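Local coordinates for glycerate dehydrogenase/glyoxylate reductase (Thermus thermophilus, PDB 2CUK), which probably reduces hydroxypyruvate and glyoxylate with a nicotinamide cofactor, as a member of the D-isomer specific 2-hydroxyacid dehydrogenase family, at residues 211-216 / 236-241; 145-150 / 194-199. One frame throughout, in Å; residues are numbered along the deposited sequence.

Contact 1: 211-216 / 236-241; sequences LNRERL and TEALVE
Two helices of the NAD-binding domain of Rossmann type meet here. One is the short helix 213-216, the other the start of helix 236-243. The contact is polar on one side and apolar further in. On the polar side R213 grips E241 side-on in a bidentate salt bridge. R213 NE donates to E241 OE1 at 2.8 Å, and that oxygen accepts through its syn lone pair. R213 NH2 donates to E241 OE2 at 2.7 Å and comes from above the carboxylate plane. Both bonds are nearly straight, and both oxygens lie close to the guanidinium plane. The two flat groups are still turned 31° apart. R213 leaves its helix with CG anti to the backbone N, and a bend at chi3 (-69°) swings the guanidinium to the carboxylate. E241 reaches it with a chain extended beyond CG. A238 CB lies over one face of the guanidinium, displaced from its centre. The same methyl sits 3.7 Å from R213 CA, where the two backbones come close. An alanine in place of R213 removes both nitrogens that hold E241, and would probably weaken the hold between the two helices. Deeper in, L216 CD1 touches A238 CB at 3.7 Å and lies 3.5 Å from L239 N. Its other methyl, CD2, meets L239 CD1 at 4.1 Å, the two side chains crossing at about a right angle. N212 is the N-cap of helix 213-216, its OD1 accepting from R215 N, although the place of that oxygen is less certain. L216 and L239 both rest on L225 of strand 224-227, so the two helices pack on the sheet as well as on each other. R215 turns to L187 and L191 of helix 187-193.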
# COMPACT_ATOMS: atom_id res chain seq x y z
N LEU A 211 -18.74 -15.78 -2.19
CA LEU A 211 -18.89 -14.60 -3.03
C LEU A 211 -19.17 -15.05 -4.46
O LEU A 211 -18.30 -15.01 -5.33
CB LEU A 211 -17.63 -13.73 -2.99
CG LEU A 211 -17.61 -12.62 -1.93
CD1 LEU A 211 -18.57 -11.51 -2.34
CD2 LEU A 211 -17.98 -13.19 -0.57
N ASN A 212 -20.40 -15.50 -4.67
CA ASN A 212 -20.85 -15.97 -5.97
C ASN A 212 -21.39 -14.79 -6.77
O ASN A 212 -21.33 -13.64 -6.33
CB ASN A 212 -21.93 -17.04 -5.81
CG ASN A 212 -23.04 -16.62 -4.86
OD1 ASN A 212 -23.48 -15.46 -4.88
ND2 ASN A 212 -23.50 -17.55 -4.04
N ARG A 213 -21.93 -15.08 -7.95
CA ARG A 213 -22.47 -14.05 -8.82
C ARG A 213 -23.53 -13.18 -8.15
O ARG A 213 -23.51 -11.96 -8.30
CB ARG A 213 -23.05 -14.70 -10.09
CG ARG A 213 -23.62 -13.71 -11.10
CD ARG A 213 -24.00 -14.38 -12.42
NE ARG A 213 -22.83 -14.83 -13.17
CZ ARG A 213 -22.30 -16.05 -13.08
NH1 ARG A 213 -22.84 -16.96 -12.28
NH2 ARG A 213 -21.21 -16.35 -13.78
N GLU A 214 -24.44 -13.80 -7.40
CA GLU A 214 -25.49 -13.04 -6.73
C GLU A 214 -24.98 -12.11 -5.64
O GLU A 214 -25.43 -10.98 -5.51
CB GLU A 214 -26.55 -13.98 -6.13
CG GLU A 214 -26.09 -15.41 -6.02
CD GLU A 214 -25.98 -16.11 -7.37
OE1 GLU A 214 -25.29 -17.14 -7.45
OE2 GLU A 214 -26.61 -15.62 -8.34
N ARG A 215 -24.02 -12.59 -4.85
CA ARG A 215 -23.48 -11.77 -3.78
C ARG A 215 -22.58 -10.64 -4.29
O ARG A 215 -22.57 -9.55 -3.73
CB ARG A 215 -22.74 -12.64 -2.76
CG ARG A 215 -23.66 -13.59 -2.02
CD ARG A 215 -23.11 -13.99 -0.67
NE ARG A 215 -24.07 -14.80 0.08
CZ ARG A 215 -24.23 -16.11 -0.06
NH1 ARG A 215 -23.49 -16.79 -0.93
NH2 ARG A 215 -25.15 -16.74 0.65
N LEU A 216 -21.83 -10.91 -5.37
CA LEU A 216 -20.95 -9.90 -5.94
C LEU A 216 -21.76 -8.73 -6.48
O LEU A 216 -21.40 -7.57 -6.27
CB LEU A 216 -20.09 -10.51 -7.06
CG LEU A 216 -18.96 -11.45 -6.60
CD1 LEU A 216 -18.38 -12.17 -7.80
CD2 LEU A 216 -17.88 -10.65 -5.88
N THR A 236 -14.43 -16.84 -9.28
CA THR A 236 -13.57 -16.05 -10.16
C THR A 236 -14.23 -15.52 -11.44
O THR A 236 -14.12 -14.33 -11.74
CB THR A 236 -12.32 -16.86 -10.53
OG1 THR A 236 -11.71 -17.35 -9.33
CG2 THR A 236 -11.31 -15.98 -11.28
N GLU A 237 -14.91 -16.39 -12.17
CA GLU A 237 -15.54 -15.96 -13.41
C GLU A 237 -16.58 -14.87 -13.15
O GLU A 237 -16.71 -13.91 -13.89
CB GLU A 237 -16.21 -17.18 -14.06
CG GLU A 237 -16.93 -16.82 -15.36
CD GLU A 237 -16.78 -17.96 -16.34
OE1 GLU A 237 -16.15 -18.95 -16.00
OE2 GLU A 237 -17.29 -17.84 -17.45
N ALA A 238 -17.34 -15.00 -12.06
CA ALA A 238 -18.33 -13.99 -11.71
C ALA A 238 -17.67 -12.67 -11.34
O ALA A 238 -18.21 -11.60 -11.63
CB ALA A 238 -19.20 -14.50 -10.55
N LEU A 239 -16.51 -12.74 -10.69
CA LEU A 239 -15.81 -11.52 -10.31
C LEU A 239 -15.43 -10.73 -11.57
O LEU A 239 -15.55 -9.51 -11.59
CB LEU A 239 -14.55 -11.85 -9.51
CG LEU A 239 -13.73 -10.63 -9.06
CD1 LEU A 239 -14.60 -9.70 -8.21
CD2 LEU A 239 -12.51 -11.09 -8.27
N VAL A 240 -14.98 -11.44 -12.60
CA VAL A 240 -14.62 -10.79 -13.87
C VAL A 240 -15.83 -10.02 -14.39
O VAL A 240 -15.72 -8.88 -14.83
CB VAL A 240 -14.20 -11.83 -14.94
CG1 VAL A 240 -14.10 -11.14 -16.31
CG2 VAL A 240 -12.86 -12.45 -14.57
N GLU A 241 -17.00 -10.66 -14.35
CA GLU A 241 -18.23 -10.03 -14.81
C GLU A 241 -18.53 -8.74 -14.05
O GLU A 241 -18.81 -7.71 -14.66
CB GLU A 241 -19.40 -11.00 -14.62
CG GLU A 241 -19.31 -12.26 -15.48
CD GLU A 241 -20.40 -13.28 -15.16
OE1 GLU A 241 -21.45 -12.88 -14.59
OE2 GLU A 241 -20.23 -14.47 -15.48

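Contact 2: 145-150 / 194-199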
# COMPACT_ATOMS: atom_id res chain seq x y z
N LEU A 145 -15.63 5.96 4.70
CA LEU A 145 -16.13 4.76 4.04
C LEU A 145 -16.23 3.60 5.01
O LEU A 145 -15.53 3.57 6.03
CB LEU A 145 -15.23 4.37 2.86
CG LEU A 145 -15.42 5.14 1.55
CD1 LEU A 145 -15.16 6.62 1.77
CD2 LEU A 145 -14.49 4.58 0.50
N THR A 146 -17.09 2.64 4.69
CA THR A 146 -17.28 1.48 5.54
C THR A 146 -16.60 0.22 5.05
O THR A 146 -16.82 -0.23 3.92
CB THR A 146 -18.79 1.18 5.73
OG1 THR A 146 -19.40 2.27 6.43
CG2 THR A 146 -18.99 -0.11 6.51
N LEU A 147 -15.77 -0.36 5.92
CA LEU A 147 -15.09 -1.60 5.61
C LEU A 147 -15.89 -2.72 6.26
O LEU A 147 -16.15 -2.69 7.47
CB LEU A 147 -13.67 -1.60 6.17
CG LEU A 147 -12.94 -2.94 6.12
CD1 LEU A 147 -12.69 -3.33 4.66
CD2 LEU A 147 -11.61 -2.83 6.88
N GLY A 148 -16.30 -3.69 5.46
CA GLY A 148 -17.05 -4.81 5.97
C GLY A 148 -16.19 -6.05 5.91
O GLY A 148 -15.75 -6.46 4.83
N LEU A 149 -15.92 -6.64 7.06
CA LEU A 149 -15.10 -7.83 7.14
C LEU A 149 -15.97 -9.08 7.28
O LEU A 149 -16.89 -9.10 8.09
CB LEU A 149 -14.17 -7.73 8.36
CG LEU A 149 -13.28 -6.48 8.38
CD1 LEU A 149 -12.77 -6.23 9.79
CD2 LEU A 149 -12.13 -6.67 7.41
N VAL A 150 -15.69 -10.09 6.46
CA VAL A 150 -16.42 -11.35 6.51
C VAL A 150 -15.48 -12.32 7.20
O VAL A 150 -14.57 -12.88 6.57
CB VAL A 150 -16.76 -11.88 5.11
CG1 VAL A 150 -17.49 -13.21 5.21
CG2 VAL A 150 -17.62 -10.87 4.37
N ALA A 194 -21.50 -2.04 2.94
CA ALA A 194 -20.05 -1.90 2.83
C ALA A 194 -19.51 -1.27 1.55
O ALA A 194 -19.97 -1.57 0.45
CB ALA A 194 -19.39 -3.26 3.05
N ASP A 195 -18.51 -0.41 1.71
CA ASP A 195 -17.86 0.25 0.58
C ASP A 195 -16.70 -0.65 0.15
O ASP A 195 -16.32 -0.68 -1.02
CB ASP A 195 -17.34 1.62 1.00
CG ASP A 195 -18.46 2.59 1.31
OD1 ASP A 195 -19.19 2.96 0.38
OD2 ASP A 195 -18.63 2.96 2.50
N VAL A 196 -16.15 -1.37 1.12
CA VAL A 196 -15.07 -2.31 0.88
C VAL A 196 -15.39 -3.60 1.62
O VAL A 196 -15.69 -3.57 2.82
CB VAL A 196 -13.71 -1.79 1.42
CG1 VAL A 196 -12.62 -2.82 1.16
CG2 VAL A 196 -13.35 -0.46 0.75
N VAL A 197 -15.36 -4.72 0.93
CA VAL A 197 -15.62 -6.01 1.56
C VAL A 197 -14.32 -6.80 1.56
O VAL A 197 -13.72 -7.01 0.51
CB VAL A 197 -16.68 -6.83 0.80
CG1 VAL A 197 -16.85 -8.20 1.46
CG2 VAL A 197 -18.01 -6.08 0.77
N SER A 198 -13.88 -7.25 2.73
CA SER A 198 -12.64 -8.02 2.83
C SER A 198 -12.95 -9.38 3.44
O SER A 198 -13.62 -9.48 4.47
CB SER A 198 -11.61 -7.27 3.68
OG SER A 198 -10.33 -7.89 3.59
N LEU A 199 -12.45 -10.44 2.79
CA LEU A 199 -12.70 -11.80 3.25
C LEU A 199 -11.59 -12.32 4.17
O LEU A 199 -10.40 -12.20 3.87
CB LEU A 199 -12.87 -12.73 2.05
CG LEU A 199 -13.88 -12.22 1.03
CD1 LEU A 199 -13.98 -13.20 -0.13
CD2 LEU A 199 -15.25 -12.02 1.70
O HOH W 1 -19.71 4.82 5.03
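L145 lies just before strand 146-150 and crosses the side chain of D195 at about a right angle, with its CB 3.7 Å from D195 OD2. T146 follows, and its backbone N donates to D195 OD2 at 2.7 Å. This bond is almost straight (174°) and uses the anti lone pair of the carboxylate oxygen. D195 holds CG beside its own backbone N (chi1 -68°), and so turns the carboxylate to the neighbouring strand. T146 O accepts twice, from D195 N at 2.8 Å and from V196 N at 3.1 Å. A water bonded to T146 OG1 donates weakly to D195 OD2. From L147 on, the strands run parallel in regular register, L147 beside V196. These are neighbouring inner strands of the Rossmann-type parallel sheet, at the point where the strand order reverses direction. L147 CD1 meets V196 CG1 at 3.5 Å, on the face that also carries L149 and S198. G148 N donates to V196 O at 2.7 Å, nearly along the C=O axis. G148 O accepts from S198 N. A194 CB sits 3.9 Å from G148 N, and a side chain on G148 would collide with that methyl. L149 sends CD2 to S198 CB, and its side chain also packs on V159 and A160 of helix 154-165. V150 N closes the series by donating to S198 O. On the other face V150 lies side by side with L199, its CB 3.7 Å from L199 CD2, and V150 CG2 touches V197 CG1. D195 OD1 forms a salt bridge with K220. The chemistry is divided: backbone bonds join the buried strands, while one carboxylate ties their start. K220 would probably help to keep that carboxylate ionised.

Overall arrangement
Strand 146-150 comes first. The chain then passes through helix 154-165, edge strand 169-173 and helix 187-193 before strand 196-199 returns beside it and closes contact 2. Contact 1 opens after that, at 211-216. It closes at 236-241, once the chain has run through strand 224-227. The two contacts are therefore in series, neither nested nor crossed. Their centres lie about 16 Å apart in the same domain. Contact 2 joins two neighbouring strands of the parallel sheet, and contact 1 joins two helices that pack against it. They meet directly where L211 CD2 packs on L199 CD2 at 3.7 Å.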